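Local coordinates for putative carboxynorspermidine decarboxylase protein (Sinorhizobium meliloti, PDB 3MT1), which probably catalyses the pyridoxal phosphate-dependent decarboxylation of carboxynorspermidine and carboxyspermidine to norspermidine and spermidine, working as a homodimer, at the interface of chains A and B. Sequence-based numbering; all coordinates share one arbitrary frame. Chains: chain A/B, Putative carboxynorspermidine decarboxylase protein.

The interface of chains A and B. Residues chain A 40, 42, 65, 69, 340, 353; chain B 361-362, 364-365.
A:Trp42 is met at its edge and over both faces by the C-terminal end of chain B. At the edge, its indole NE1 gives a nearly straight hydrogen bond (172° at H) to the backbone O of B:Glu361, 2.8 Å away and in the ring plane. Over one face lies the methylene CB of B:Ser365, 3.4 Å from the centroid of the five-membered ring, a CH-pi contact. On the opposite face, toward the rim, sit the guanidinium of A:Arg69 and the carboxylate of B:Glu361, joined in a salt bridge. A:Arg69 approaches side-on: NE at 2.7 Å and NH2 at 3.0 Å both donate to B:Glu361 OE1, from the same face of the carboxylate, whose plane is turned 54° from the guanidinium. B:Glu361 reaches this point because CG is anti to its backbone N (chi1 -160°) and the chain stays extended beyond it. A second side-on grip closes the far end: A:Arg353 NE donates to the backbone O of B:Gln362 at 2.8 Å, within the carbonyl plane, while NH2 comes to the same oxygen from above that plane. Beyond the CD1 edge of A:Trp42, B:Leu364 turns its CD1 branch to A:Ala40 CB at 3.5 Å, while A:Ile340 CD1 packs against the backbone O of B:Leu364 at 3.5 Å. A:Leu65 CD1 supports the B:Glu361 stem, touching CG at 3.8 Å. On chain A, helix 60-70 supplies A:Leu65 and A:Arg69, 3-10 helix 42-44 A:Trp42, and strands 339-343 and 349-353 A:Ile340 and A:Arg353; the last turn of helix 357-362 of chain B and the residues after it, to the C-terminal B:Ser365, lie among these separate elements, and the two-fold repeats this contact across the homodimer.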
# COMPACT_ATOMS: atom_id res chain seq x y z
N ALA A 40 11.89 8.67 -4.78
CA ALA A 40 11.41 9.99 -5.15
C ALA A 40 11.54 10.93 -3.97
O ALA A 40 10.84 11.90 -3.88
CB ALA A 40 9.98 9.87 -5.59
N TRP A 42 12.56 13.79 -2.59
CA TRP A 42 13.14 14.87 -3.37
C TRP A 42 14.11 15.76 -2.61
O TRP A 42 14.91 16.46 -3.21
CB TRP A 42 12.07 15.68 -4.10
CG TRP A 42 10.95 16.13 -3.24
CD1 TRP A 42 9.74 15.50 -3.06
CD2 TRP A 42 10.89 17.34 -2.48
NE1 TRP A 42 8.95 16.23 -2.21
CE2 TRP A 42 9.63 17.36 -1.83
CE3 TRP A 42 11.78 18.39 -2.25
CZ2 TRP A 42 9.24 18.41 -0.97
CZ3 TRP A 42 11.39 19.45 -1.39
CH2 TRP A 42 10.12 19.43 -0.76
N LEU A 65 7.32 16.17 -10.79
CA LEU A 65 8.31 16.16 -9.73
C LEU A 65 9.71 16.14 -10.33
O LEU A 65 10.57 16.87 -9.83
CB LEU A 65 8.13 14.95 -8.79
CG LEU A 65 9.06 14.79 -7.58
CD1 LEU A 65 8.59 15.71 -6.50
CD2 LEU A 65 9.12 13.40 -7.01
N ARG A 69 11.99 19.42 -9.31
CA ARG A 69 12.91 19.22 -8.18
C ARG A 69 14.24 18.64 -8.59
O ARG A 69 15.22 18.76 -7.86
CB ARG A 69 12.27 18.29 -7.14
CG ARG A 69 10.95 18.78 -6.56
CD ARG A 69 11.17 19.97 -5.74
NE ARG A 69 9.93 20.42 -5.14
CZ ARG A 69 9.85 21.42 -4.27
NH1 ARG A 69 10.95 22.06 -3.90
NH2 ARG A 69 8.68 21.77 -3.75
N ILE A 340 10.70 11.16 7.54
CA ILE A 340 11.80 11.12 6.60
C ILE A 340 12.91 11.99 7.16
O ILE A 340 12.68 13.13 7.51
CB ILE A 340 11.37 11.62 5.23
CG1 ILE A 340 10.34 10.63 4.64
CG2 ILE A 340 12.58 11.87 4.32
CD1 ILE A 340 9.57 11.13 3.43
N ARG A 353 10.64 15.63 7.32
CA ARG A 353 9.20 15.52 7.18
C ARG A 353 8.63 14.64 8.26
O ARG A 353 8.94 13.47 8.30
CB ARG A 353 8.85 14.95 5.78
CG ARG A 353 7.36 14.79 5.49
CD ARG A 353 6.63 16.13 5.33
NE ARG A 353 5.33 15.94 4.68
CZ ARG A 353 4.15 15.92 5.31
NH1 ARG A 353 4.05 16.11 6.62
NH2 ARG A 353 3.05 15.74 4.60
N GLU B 361 3.53 15.38 -3.68
CA GLU B 361 4.86 15.95 -3.47
C GLU B 361 5.19 15.98 -1.99
O GLU B 361 6.31 15.64 -1.58
CB GLU B 361 4.96 17.37 -4.01
CG GLU B 361 6.38 17.80 -4.24
CD GLU B 361 6.56 19.28 -4.45
OE1 GLU B 361 7.35 19.66 -5.37
OE2 GLU B 361 5.93 20.05 -3.70
N GLN B 362 4.18 16.39 -1.21
CA GLN B 362 4.25 16.48 0.24
C GLN B 362 4.32 15.12 0.97
O GLN B 362 4.69 15.05 2.14
CB GLN B 362 3.08 17.35 0.77
CG GLN B 362 3.33 18.83 0.51
CD GLN B 362 2.05 19.66 0.50
OE1 GLN B 362 0.97 19.18 0.84
NE2 GLN B 362 2.17 20.90 0.07
N LEU B 364 6.49 12.92 0.02
CA LEU B 364 7.85 12.40 -0.29
C LEU B 364 8.98 13.15 0.38
O LEU B 364 10.11 12.71 0.41
CB LEU B 364 8.11 12.43 -1.81
CG LEU B 364 7.40 11.27 -2.48
CD1 LEU B 364 7.29 11.47 -3.98
CD2 LEU B 364 8.03 9.89 -2.07
N SER B 365 8.66 14.31 0.90
CA SER B 365 9.66 15.14 1.53
C SER B 365 8.98 16.40 1.98
O SER B 365 9.63 17.37 2.29
CB SER B 365 10.82 15.48 0.59
OG SER B 365 12.03 14.87 1.02
OXT SER B 365 7.76 16.44 2.04